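PDB 4P7D: antitoxin HicB3 from Yersinia pestis, which probably neutralises its cognate HicA toxin and, through a dimeric ribbon-helix-helix domain, probably binds operator DNA to control its own operon. Local coordinates for the interface of chains A and B. Numbering follows the deposited sequence. Chains: chain A/B, Antitoxin HicB3.

The contacts trace the dimer from its two-stranded ribbon to helix 32-51 and the 3-10 turn 86-89 of chain A; all distances here run between C-alpha centres. Contacts 2 and 4 lie on strand 93-101, about 10 Å apart, and share B:Phe96. Contact 3 stands about 13 Å from contact 4 and packs the second helix, 121-133, against the partner's strand end and first helix. Contact 1, about 10 Å from contact 3 and 23 Å from contact 2, draws on the same partner helix; helix 32-51 enters both contacts 1 and 3. The partner's first helix thus also packs on helix 32-51 and turn 86-89 of chain A.

Contact 1: the interface of chains A and B. Residues chain A 43, 88-89; chain B 103, 106-107, 110.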
ATOM      1  N   ALA A  43     -14.975  -1.947  12.374  1.00 42.47           N
ATOM      2  CA  ALA A  43     -14.868  -0.555  12.761  1.00 45.24           C
ATOM      3  C   ALA A  43     -15.695   0.350  11.866  1.00 48.34           C
ATOM      4  O   ALA A  43     -16.225   1.374  12.304  1.00 51.06           O
ATOM      5  CB  ALA A  43     -13.456  -0.119  12.733  1.00 47.22           C
ATOM      6  N   LYS A  88     -11.737   1.414  22.073  1.00 57.28           N
ATOM      7  CA  LYS A  88     -11.482   1.981  20.754  1.00 61.88           C
ATOM      8  C   LYS A  88     -12.767   2.313  19.999  1.00 56.74           C
ATOM      9  O   LYS A  88     -12.721   3.018  18.990  1.00 60.55           O
ATOM     10  CB  LYS A  88     -10.607   1.046  19.905  1.00 51.99           C
ATOM     11  CG  LYS A  88      -9.256   0.729  20.548  1.00 59.13           C
ATOM     12  CD  LYS A  88      -8.434   1.997  20.775  1.00 66.51           C
ATOM     13  CE  LYS A  88      -7.096   1.692  21.465  1.00 75.46           C
ATOM     14  NZ  LYS A  88      -6.051   2.717  21.144  1.00 69.59           N
ATOM     15  N   TYR A  89     -13.913   1.831  20.457  1.00 49.31           N
ATOM     16  CA  TYR A  89     -15.125   2.154  19.719  1.00 50.07           C
ATOM     17  C   TYR A  89     -16.082   3.008  20.510  1.00 55.40           C
ATOM     18  O   TYR A  89     -17.198   3.231  20.070  1.00 61.30           O
ATOM     19  CB  TYR A  89     -15.823   0.888  19.234  1.00 43.62           C
ATOM     20  CG  TYR A  89     -14.932   0.125  18.307  1.00 46.64           C
ATOM     21  CD1 TYR A  89     -14.813   0.487  16.973  1.00 48.72           C
ATOM     22  CD2 TYR A  89     -14.151  -0.913  18.774  1.00 48.13           C
ATOM     23  CE1 TYR A  89     -13.969  -0.188  16.129  1.00 48.46           C
ATOM     24  CE2 TYR A  89     -13.311  -1.588  17.941  1.00 52.77           C
ATOM     25  CZ  TYR A  89     -13.216  -1.231  16.622  1.00 50.32           C
ATOM     26  OH  TYR A  89     -12.358  -1.936  15.811  1.00 53.35           O
TER
ATOM     27  N   ASN B 103     -14.434   6.173  17.873  1.00 53.54           N
ATOM     28  CA  ASN B 103     -14.810   5.123  16.937  1.00 50.97           C
ATOM     29  C   ASN B 103     -14.606   5.535  15.491  1.00 50.49           C
ATOM     30  O   ASN B 103     -14.423   4.694  14.628  1.00 54.27           O
ATOM     31  CB  ASN B 103     -16.263   4.735  17.134  1.00 45.13           C
ATOM     32  CG  ASN B 103     -17.187   5.714  16.477  1.00 57.19           C
ATOM     33  OD1 ASN B 103     -17.264   6.864  16.894  1.00 61.93           O
ATOM     34  ND2 ASN B 103     -17.863   5.288  15.412  1.00 59.19           N
ATOM     35  N   THR B 106     -10.738   5.424  15.105  1.00 49.12           N
ATOM     36  CA  THR B 106     -10.400   4.024  14.968  1.00 45.06           C
ATOM     37  C   THR B 106     -10.712   3.588  13.557  1.00 46.73           C
ATOM     38  O   THR B 106      -9.872   2.977  12.895  1.00 44.46           O
ATOM     39  CB  THR B 106     -11.161   3.119  15.967  1.00 51.71           C
ATOM     40  OG1 THR B 106     -10.900   3.532  17.322  1.00 53.33           O
ATOM     41  CG2 THR B 106     -10.723   1.679  15.789  1.00 46.37           C
ATOM     42  N   ALA B 107     -11.914   3.911  13.082  1.00 45.18           N
ATOM     43  CA  ALA B 107     -12.302   3.469  11.749  1.00 44.52           C
ATOM     44  C   ALA B 107     -11.312   3.999  10.717  1.00 48.75           C
ATOM     45  O   ALA B 107     -10.869   3.261   9.841  1.00 47.48           O
ATOM     46  CB  ALA B 107     -13.681   3.905  11.416  1.00 40.33           C
ATOM     47  N   LYS B 110      -7.984   2.146  10.933  1.00 45.10           N
ATOM     48  CA  LYS B 110      -8.068   0.801  10.390  1.00 49.03           C
ATOM     49  C   LYS B 110      -8.185   0.809   8.867  1.00 49.46           C
ATOM     50  O   LYS B 110      -7.724  -0.110   8.195  1.00 54.82           O
ATOM     51  CB  LYS B 110      -9.233   0.048  11.024  1.00 47.64           C
ATOM     52  CG  LYS B 110      -9.072  -0.045  12.505  1.00 43.58           C
ATOM     53  CD  LYS B 110      -9.447  -1.364  13.044  1.00 44.19           C
ATOM     54  CE  LYS B 110      -8.895  -1.474  14.449  1.00 55.90           C
ATOM     55  NZ  LYS B 110      -7.497  -1.978  14.484  1.00 58.82           N
TER
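The first helix of the ribbon-helix-helix unit of chain B, residues 102-115, brings B:Thr106 against the 3-10 turn 86-89 of chain A, just before the chain enters its ribbon strand. The hydroxyl OG1 of B:Thr106 donates a hydrogen bond to the backbone carbonyl O of A:Lys88 at 2.5 Å; at this resolution the shortness itself carries no weight. The C=O...donor angle is 133°, and the donor is tilted 17° from the carbonyl plane. With OG1 of B:Thr106 beside its own backbone N (chi1 -58°), the polar branch serves the turn while the methyl CG2 is turned to A:Tyr89, 3.8 Å from CE1 of that ring. The two side chains cross at about a right angle. A:Ala43 of helix 32-51 puts its CB at the edge of the tyrosine ring, in its plane, and may help to fix it, while also touching chain B. That CB lies 3.9 Å from CA of B:Ala107, and the small side chains are consistent with a close helix approach. One turn earlier, CB of B:Asn103 packs 3.8 Å from CA of A:Tyr89. Farther along, CE of B:Lys110 passes 3.7 Å from the phenol OH of A:Tyr89.

Contact 2: the interface of chains A and B. Residues chain A 98-100, 102, 105, 121; chain B 93-94, 96.
Backbone pairing comes first: A:Leu98 faces B:Phe96, and A:Met100, a selenomethionine, faces B:Val94, as antiparallel bridges of the ribbon in a ribbon-helix-helix dimer. A:Leu98 N donates to B:Phe96 O at 2.9 Å, and B:Phe96 N returns a bond to A:Leu98 O over the same 2.9 Å. At the next bridge A:Met100 N donates to B:Val94 O at 2.8 Å, while B:Val94 N donates to A:Met100 O; the two carbonyl oxygens crowd each other here, so the geometry at this end of the ladder is imprecise.

Ring packing is the second kind. B:Phe96 holds CG between its backbone N and carbonyl carbon (chi1 58°), and its ring lies between chain A side chains. CD1 of A:Leu105 sits over one face, 3.9 Å from the ring centroid in a CH-pi contact, and CB of A:Leu98 approaches the opposite face near the rim. CG of A:Met100 meets the edge in plane, and its terminal CE lies 3.6 Å from B:Phe96 CZ.

Aliphatic contacts complete the patch. The two methyls of B:Val94 part company: CG2 packs against CG of A:Gln102, and CG1 against CD2 of A:Leu105 at 3.5 Å. That leucine methyl also rests on a face of the A:Arg121 guanidinium, toward the rim and 3.5 Å above its plane.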
ATOM      1  N   LEU A  98      -2.920  17.113  13.052  1.00 53.06           N
ATOM      2  CA  LEU A  98      -2.698  16.862  11.637  1.00 45.16           C
ATOM      3  C   LEU A  98      -1.797  17.943  11.090  1.00 53.40           C
ATOM      4  O   LEU A  98      -1.865  19.087  11.542  1.00 51.91           O
ATOM      5  CB  LEU A  98      -3.996  16.875  10.853  1.00 42.17           C
ATOM      6  CG  LEU A  98      -5.127  15.892  11.098  1.00 47.15           C
ATOM      7  CD1 LEU A  98      -6.071  16.129   9.975  1.00 44.00           C
ATOM      8  CD2 LEU A  98      -4.685  14.434  11.112  1.00 48.27           C
ATOM      9  N   THR A  99      -0.969  17.589  10.111  1.00 49.40           N
ATOM     10  CA  THR A  99      -0.149  18.569   9.448  1.00 43.22           C
ATOM     11  C   THR A  99      -0.554  18.674   8.002  1.00 48.07           C
ATOM     12  O   THR A  99      -0.677  17.664   7.320  1.00 56.43           O
ATOM     13  CB  THR A  99       1.328  18.205   9.530  1.00 51.14           C
ATOM     14  OG1 THR A  99       1.674  17.930  10.893  1.00 53.13           O
ATOM     15  CG2 THR A  99       2.186  19.353   9.002  1.00 46.34           C
HETATM   16  N   MSE A 100      -0.770  19.887   7.521  1.00 48.20           N
HETATM   17  CA  MSE A 100      -0.833  20.065   6.088  1.00 52.58           C
HETATM   18  C   MSE A 100      -0.482  21.493   5.650  1.00 53.22           C
HETATM   19  O   MSE A 100      -0.253  22.377   6.475  1.00 54.60           O
HETATM   20  CB  MSE A 100      -2.202  19.616   5.571  1.00 54.29           C
HETATM   21  CG  MSE A 100      -3.398  20.315   6.141  1.00 49.81           C
HETATM   22 SE   MSE A 100      -5.109  19.416   5.611  1.00 96.31          SE
HETATM   23  CE  MSE A 100      -5.267  18.040   6.976  1.00 56.28           C
ATOM     24  N   GLN A 102      -0.298  25.282   4.465  1.00 62.42           N
ATOM     25  CA  GLN A 102      -1.074  26.510   4.656  1.00 56.62           C
ATOM     26  C   GLN A 102      -2.207  26.647   3.647  1.00 55.90           C
ATOM     27  O   GLN A 102      -3.365  26.831   4.016  1.00 50.63           O
ATOM     28  CB  GLN A 102      -0.165  27.736   4.535  1.00 56.98           C
ATOM     29  CG  GLN A 102       0.254  28.408   5.826  1.00 67.61           C
ATOM     30  CD  GLN A 102      -0.905  29.077   6.581  1.00 84.41           C
ATOM     31  OE1 GLN A 102      -2.075  28.689   6.450  1.00 80.92           O
ATOM     32  NE2 GLN A 102      -0.575  30.099   7.373  1.00 92.37           N
ATOM     33  N   LEU A 105      -5.110  24.315   4.199  1.00 52.83           N
ATOM     34  CA  LEU A 105      -5.868  24.675   5.393  1.00 51.95           C
ATOM     35  C   LEU A 105      -6.630  25.996   5.209  1.00 55.27           C
ATOM     36  O   LEU A 105      -7.700  26.170   5.778  1.00 56.78           O
ATOM     37  CB  LEU A 105      -4.957  24.757   6.624  1.00 48.23           C
ATOM     38  CG  LEU A 105      -5.716  24.831   7.955  1.00 48.62           C
ATOM     39  CD1 LEU A 105      -6.669  23.671   8.110  1.00 50.78           C
ATOM     40  CD2 LEU A 105      -4.788  24.858   9.137  1.00 47.77           C
ATOM     41  N   ARG A 121     -13.680  22.774  11.174  1.00 51.28           N
ATOM     42  CA  ARG A 121     -12.751  21.819  10.596  1.00 45.31           C
ATOM     43  C   ARG A 121     -13.093  20.374  10.905  1.00 51.02           C
ATOM     44  O   ARG A 121     -13.123  19.533  10.012  1.00 56.40           O
ATOM     45  CB  ARG A 121     -11.339  22.121  11.082  1.00 44.86           C
ATOM     46  CG  ARG A 121     -10.778  23.407  10.524  1.00 46.07           C
ATOM     47  CD  ARG A 121      -9.494  23.789  11.210  1.00 47.48           C
ATOM     48  NE  ARG A 121      -8.902  25.008  10.664  1.00 44.39           N
ATOM     49  CZ  ARG A 121      -7.880  25.642  11.219  1.00 43.48           C
ATOM     50  NH1 ARG A 121      -7.332  25.174  12.328  1.00 47.72           N
ATOM     51  NH2 ARG A 121      -7.391  26.731  10.657  1.00 52.79           N
TER
ATOM     52  N   ALA B  93       4.337  24.279   6.383  1.00 71.04           N
ATOM     53  CA  ALA B  93       3.361  23.315   6.860  1.00 61.50           C
ATOM     54  C   ALA B  93       2.508  23.983   7.921  1.00 55.39           C
ATOM     55  O   ALA B  93       2.929  24.941   8.546  1.00 63.62           O
ATOM     56  CB  ALA B  93       4.060  22.073   7.410  1.00 50.37           C
ATOM     57  N   VAL B  94       1.297  23.513   8.128  1.00 59.35           N
ATOM     58  CA  VAL B  94       0.581  23.958   9.312  1.00 53.05           C
ATOM     59  C   VAL B  94       0.124  22.760  10.114  1.00 53.55           C
ATOM     60  O   VAL B  94      -0.470  21.839   9.552  1.00 54.86           O
ATOM     61  CB  VAL B  94      -0.610  24.828   8.965  1.00 55.88           C
ATOM     62  CG1 VAL B  94      -1.496  25.010  10.189  1.00 55.29           C
ATOM     63  CG2 VAL B  94      -0.117  26.173   8.456  1.00 58.45           C
ATOM     64  N   PHE B  96      -2.209  21.412  13.235  1.00 46.01           N
ATOM     65  CA  PHE B  96      -3.388  21.837  13.970  1.00 47.55           C
ATOM     66  C   PHE B  96      -4.152  20.693  14.588  1.00 48.97           C
ATOM     67  O   PHE B  96      -3.895  19.527  14.314  1.00 52.62           O
ATOM     68  CB  PHE B  96      -4.337  22.644  13.074  1.00 45.80           C
ATOM     69  CG  PHE B  96      -4.791  21.910  11.864  1.00 50.99           C
ATOM     70  CD1 PHE B  96      -3.934  21.743  10.762  1.00 52.89           C
ATOM     71  CD2 PHE B  96      -6.067  21.381  11.805  1.00 44.94           C
ATOM     72  CE1 PHE B  96      -4.350  21.051   9.623  1.00 44.51           C
ATOM     73  CE2 PHE B  96      -6.485  20.690  10.671  1.00 51.10           C
ATOM     74  CZ  PHE B  96      -5.620  20.527   9.576  1.00 46.64           C
TER

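Contact 3: the interface of chains A and B. Residues chain A 47, 122, 125-126, 129-130, 133; chain B 100, 104, 108.
B:Met100 is extended (phi -143°, psi 166°) at the end of its strand, whereas B:Leu104 and B:Ile108 on helix 102-115, like A:Ala126 and A:Ala129 on helix 121-133, have helical backbones. This is the core of a ribbon-helix-helix dimer, in which the second helix of one chain packs over the strand end and first helix of the other. B:Leu104 carries much of the contact: with CG anti to the backbone N (chi1 -179°), it sends its two methyls to different partners. CD2 lies over one face of the A:Arg130 guanidinium, 3.7 Å above the plane and offset toward the rim, with NH2 of A:Arg130 at 3.8 Å. The same methyl is 4.0 Å from CB of A:Ala126. CD1 of B:Leu104 turns to the carboxylate carbon CD of A:Glu47, 4.1 Å away, on helix 32-51. That glutamate meets the arginine at the edge of its guanidinium: NE of A:Arg130 donates to OE2 of A:Glu47 at 2.8 Å, a salt bridge within chain A, on the syn side but somewhat out of the carboxylate plane. This would limit the rotation of the guanidinium, which presents a face to the leucine. Near the start of helix 121-133, CE of the selenomethionine B:Met100, whose chain bends at its last torsion, lies 3.7 Å from the backbone O of A:Ser122. Farther along helix 121-133, CD1 of B:Ile108 meets CB of A:Ala129 at 3.7 Å.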
ATOM      1  N   GLU A  47     -19.154   2.308  12.680  1.00 48.42           N
ATOM      2  CA  GLU A  47     -19.188   3.771  12.601  1.00 53.75           C
ATOM      3  C   GLU A  47     -20.464   4.225  11.869  1.00 58.33           C
ATOM      4  O   GLU A  47     -21.090   5.204  12.258  1.00 53.01           O
ATOM      5  CB  GLU A  47     -17.918   4.323  11.920  1.00 54.16           C
ATOM      6  CG  GLU A  47     -18.132   5.560  11.028  1.00 52.25           C
ATOM      7  CD  GLU A  47     -18.729   6.755  11.768  1.00 61.50           C
ATOM      8  OE1 GLU A  47     -18.678   6.765  13.019  1.00 63.84           O
ATOM      9  OE2 GLU A  47     -19.281   7.658  11.098  1.00 57.79           O
ATOM     10  N   SER A 122     -13.361  20.072  12.164  1.00 57.97           N
ATOM     11  CA  SER A 122     -13.523  18.682  12.547  1.00 54.58           C
ATOM     12  C   SER A 122     -14.657  18.006  11.791  1.00 54.85           C
ATOM     13  O   SER A 122     -14.438  17.006  11.126  1.00 57.19           O
ATOM     14  CB  SER A 122     -13.692  18.574  14.067  1.00 53.50           C
ATOM     15  OG  SER A 122     -12.478  18.978  14.726  1.00 49.16           O
ATOM     16  N   LEU A 125     -13.897  17.476   7.808  1.00 52.25           N
ATOM     17  CA  LEU A 125     -13.016  16.342   7.578  1.00 49.82           C
ATOM     18  C   LEU A 125     -13.681  15.033   8.014  1.00 52.34           C
ATOM     19  O   LEU A 125     -13.462  13.976   7.403  1.00 52.66           O
ATOM     20  CB  LEU A 125     -11.679  16.563   8.300  1.00 46.30           C
ATOM     21  CG  LEU A 125     -10.955  17.808   7.771  1.00 46.78           C
ATOM     22  CD1 LEU A 125      -9.650  18.044   8.465  1.00 45.67           C
ATOM     23  CD2 LEU A 125     -10.728  17.652   6.293  1.00 46.06           C
ATOM     24  N   ALA A 126     -14.521  15.103   9.047  1.00 55.71           N
ATOM     25  CA  ALA A 126     -15.269  13.925   9.491  1.00 51.17           C
ATOM     26  C   ALA A 126     -16.297  13.467   8.453  1.00 51.29           C
ATOM     27  O   ALA A 126     -16.349  12.279   8.130  1.00 47.08           O
ATOM     28  CB  ALA A 126     -15.944  14.198  10.812  1.00 48.39           C
ATOM     29  N   ALA A 129     -14.345  11.935   5.618  1.00 44.17           N
ATOM     30  CA  ALA A 129     -13.784  10.600   5.767  1.00 47.06           C
ATOM     31  C   ALA A 129     -14.873   9.524   5.775  1.00 53.55           C
ATOM     32  O   ALA A 129     -14.646   8.398   5.305  1.00 56.64           O
ATOM     33  CB  ALA A 129     -12.960  10.513   7.009  1.00 51.27           C
ATOM     34  N   ARG A 130     -16.047   9.872   6.303  1.00 49.32           N
ATOM     35  CA  ARG A 130     -17.173   8.935   6.365  1.00 54.01           C
ATOM     36  C   ARG A 130     -17.567   8.450   4.979  1.00 58.24           C
ATOM     37  O   ARG A 130     -17.697   7.253   4.757  1.00 61.15           O
ATOM     38  CB  ARG A 130     -18.388   9.571   7.034  1.00 61.00           C
ATOM     39  CG  ARG A 130     -18.456   9.424   8.535  1.00 56.43           C
ATOM     40  CD  ARG A 130     -19.684  10.153   9.103  1.00 53.48           C
ATOM     41  NE  ARG A 130     -19.534  10.351  10.540  1.00 53.40           N
ATOM     42  CZ  ARG A 130     -19.352  11.534  11.112  1.00 58.05           C
ATOM     43  NH1 ARG A 130     -19.337  12.642  10.368  1.00 57.03           N
ATOM     44  NH2 ARG A 130     -19.213  11.617  12.428  1.00 61.80           N
ATOM     45  N   ILE A 133     -14.513   6.021   3.607  1.00 62.74           N
ATOM     46  CA  ILE A 133     -14.215   4.719   4.202  1.00 61.09           C
ATOM     47  C   ILE A 133     -15.362   3.751   4.004  1.00 62.78           C
ATOM     48  O   ILE A 133     -15.217   2.567   4.273  1.00 65.70           O
ATOM     49  CB  ILE A 133     -13.899   4.821   5.721  1.00 60.79           C
ATOM     50  CG1 ILE A 133     -15.117   5.338   6.494  1.00 62.88           C
ATOM     51  CG2 ILE A 133     -12.653   5.681   5.974  1.00 53.72           C
ATOM     52  CD1 ILE A 133     -14.892   5.489   7.995  1.00 46.43           C
TER
HETATM   53  N   MSE B 100     -12.499  14.479  16.941  1.00 46.64           N
HETATM   54  CA  MSE B 100     -13.637  13.658  16.591  1.00 54.80           C
HETATM   55  C   MSE B 100     -13.770  12.420  17.474  1.00 57.03           C
HETATM   56  O   MSE B 100     -12.875  12.092  18.241  1.00 58.79           O
HETATM   57  CB  MSE B 100     -13.603  13.298  15.102  1.00 50.08           C
HETATM   58  CG  MSE B 100     -12.319  12.753  14.592  1.00 57.49           C
HETATM   59 SE   MSE B 100     -12.357  12.422  12.653  1.00 98.73          SE
HETATM   60  CE  MSE B 100     -12.097  14.183  11.874  1.00 55.17           C
ATOM     61  N   LEU B 104     -14.677   6.831  15.222  1.00 46.14           N
ATOM     62  CA  LEU B 104     -14.380   7.325  13.891  1.00 49.99           C
ATOM     63  C   LEU B 104     -12.856   7.298  13.606  1.00 46.98           C
ATOM     64  O   LEU B 104     -12.395   6.831  12.561  1.00 45.95           O
ATOM     65  CB  LEU B 104     -14.929   8.737  13.734  1.00 51.19           C
ATOM     66  CG  LEU B 104     -14.694   9.369  12.369  1.00 43.30           C
ATOM     67  CD1 LEU B 104     -15.002   8.356  11.291  1.00 54.53           C
ATOM     68  CD2 LEU B 104     -15.621  10.520  12.241  1.00 51.46           C
ATOM     69  N   ILE B 108     -10.939   5.270  10.836  1.00 44.79           N
ATOM     70  CA  ILE B 108     -10.014   5.838   9.871  1.00 49.20           C
ATOM     71  C   ILE B 108      -8.666   5.128   9.917  1.00 43.71           C
ATOM     72  O   ILE B 108      -8.111   4.763   8.886  1.00 43.24           O
ATOM     73  CB  ILE B 108      -9.819   7.338  10.099  1.00 44.30           C
ATOM     74  CG1 ILE B 108     -11.047   8.078   9.593  1.00 47.05           C
ATOM     75  CG2 ILE B 108      -8.595   7.830   9.361  1.00 33.78           C
ATOM     76  CD1 ILE B 108     -11.142   9.495  10.078  1.00 47.11           C
TER

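Contact 4: the interface of chains A and B. Residues chain A 95-97; chain B 96-97, 99.
A:Asn97 and B:Asn97 face one another where the antiparallel ribbon strands cross the dimer two-fold. Their carboxamides are linked by a nearly straight hydrogen bond from ND2 of A:Asn97 to OD1 of B:Asn97, 2.7 Å long. The acceptor lies close to the donor amide plane, but the donor stands 43° above the carbonyl plane of B:Asn97, and the two amide planes are steeply inclined. ND2 of A:Asn97 also comes within 2.9 Å of the backbone O of B:Phe96, yet its N-H does not point there, so this is proximity and not a bond. Around the pair, A:Lys95 runs extended across B:Asn97, with CE 3.7 Å from the amide carbon CG. Its NZ is 3.6 Å from ND2 of B:Asn97, while CG passes near OG1 of B:Thr99. The backbone bridges beneath them, A:Asn97 with B:Asn97 and A:Lys95 with B:Thr99, set the register. The asparagines differ in first torsion, CG anti to the backbone N in A:Asn97 (chi1 -164°) but beside it in B:Asn97 (-65°), so the pair is not symmetric about the two-fold in this model. In ribbon-helix-helix proteins this strand face reads the DNA major groove; Lys95, Asn97 and Thr99 of both chains therefore probably form the operator-reading surface.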
ATOM      1  N   LYS A  95      -8.995  14.272  20.897  1.00 53.76           N
ATOM      2  CA  LYS A  95      -8.282  15.345  20.222  1.00 53.24           C
ATOM      3  C   LYS A  95      -7.047  14.773  19.538  1.00 58.95           C
ATOM      4  O   LYS A  95      -6.330  13.935  20.119  1.00 58.58           O
ATOM      5  CB  LYS A  95      -7.898  16.449  21.224  1.00 59.48           C
ATOM      6  CG  LYS A  95      -7.622  17.853  20.627  1.00 67.24           C
ATOM      7  CD  LYS A  95      -7.192  18.836  21.744  1.00 70.91           C
ATOM      8  CE  LYS A  95      -6.811  20.241  21.246  1.00 69.79           C
ATOM      9  NZ  LYS A  95      -5.892  20.990  22.198  1.00 53.92           N
ATOM     10  N   PHE A  96      -6.808  15.185  18.293  1.00 56.81           N
ATOM     11  CA  PHE A  96      -5.590  14.760  17.606  1.00 51.86           C
ATOM     12  C   PHE A  96      -5.021  15.842  16.701  1.00 47.39           C
ATOM     13  O   PHE A  96      -5.525  16.943  16.616  1.00 51.78           O
ATOM     14  CB  PHE A  96      -5.821  13.463  16.828  1.00 52.91           C
ATOM     15  CG  PHE A  96      -6.846  13.559  15.760  1.00 57.43           C
ATOM     16  CD1 PHE A  96      -8.207  13.484  16.073  1.00 50.24           C
ATOM     17  CD2 PHE A  96      -6.459  13.652  14.414  1.00 56.30           C
ATOM     18  CE1 PHE A  96      -9.165  13.556  15.064  1.00 49.09           C
ATOM     19  CE2 PHE A  96      -7.434  13.720  13.399  1.00 50.36           C
ATOM     20  CZ  PHE A  96      -8.770  13.677  13.724  1.00 53.35           C
ATOM     21  N   ASN A  97      -3.930  15.533  16.046  1.00 49.39           N
ATOM     22  CA  ASN A  97      -3.170  16.570  15.404  1.00 45.20           C
ATOM     23  C   ASN A  97      -2.888  16.147  13.967  1.00 52.64           C
ATOM     24  O   ASN A  97      -2.680  14.964  13.691  1.00 52.85           O
ATOM     25  CB  ASN A  97      -1.896  16.821  16.219  1.00 47.19           C
ATOM     26  CG  ASN A  97      -1.204  18.121  15.869  1.00 46.29           C
ATOM     27  OD1 ASN A  97      -0.157  18.119  15.232  1.00 52.18           O
ATOM     28  ND2 ASN A  97      -1.767  19.229  16.299  1.00 43.17           N
TER
ATOM     29  N   PHE B  96      -2.209  21.412  13.235  1.00 46.01           N
ATOM     30  CA  PHE B  96      -3.388  21.837  13.970  1.00 47.55           C
ATOM     31  C   PHE B  96      -4.152  20.693  14.588  1.00 48.97           C
ATOM     32  O   PHE B  96      -3.895  19.527  14.314  1.00 52.62           O
ATOM     33  CB  PHE B  96      -4.337  22.644  13.074  1.00 45.80           C
ATOM     34  CG  PHE B  96      -4.791  21.910  11.864  1.00 50.99           C
ATOM     35  CD1 PHE B  96      -3.934  21.743  10.762  1.00 52.89           C
ATOM     36  CD2 PHE B  96      -6.067  21.381  11.805  1.00 44.94           C
ATOM     37  CE1 PHE B  96      -4.350  21.051   9.623  1.00 44.51           C
ATOM     38  CE2 PHE B  96      -6.485  20.690  10.671  1.00 51.10           C
ATOM     39  CZ  PHE B  96      -5.620  20.527   9.576  1.00 46.64           C
ATOM     40  N   ASN B  97      -5.111  21.062  15.424  1.00 52.43           N
ATOM     41  CA  ASN B  97      -5.894  20.125  16.192  1.00 41.23           C
ATOM     42  C   ASN B  97      -7.303  19.974  15.681  1.00 45.34           C
ATOM     43  O   ASN B  97      -7.924  20.925  15.213  1.00 46.64           O
ATOM     44  CB  ASN B  97      -5.935  20.578  17.630  1.00 45.82           C
ATOM     45  CG  ASN B  97      -4.603  20.541  18.253  1.00 47.73           C
ATOM     46  OD1 ASN B  97      -3.826  19.627  18.002  1.00 48.44           O
ATOM     47  ND2 ASN B  97      -4.294  21.545  19.044  1.00 53.41           N
ATOM     48  N   THR B  99     -11.036  17.507  16.732  1.00 45.34           N
ATOM     49  CA  THR B  99     -11.670  16.614  17.669  1.00 45.13           C
ATOM     50  C   THR B  99     -12.623  15.793  16.862  1.00 50.51           C
ATOM     51  O   THR B  99     -13.456  16.347  16.143  1.00 49.98           O
ATOM     52  CB  THR B  99     -12.465  17.347  18.785  1.00 50.37           C
ATOM     53  OG1 THR B  99     -11.619  18.257  19.489  1.00 56.73           O
ATOM     54  CG2 THR B  99     -13.016  16.360  19.770  1.00 55.80           C
TER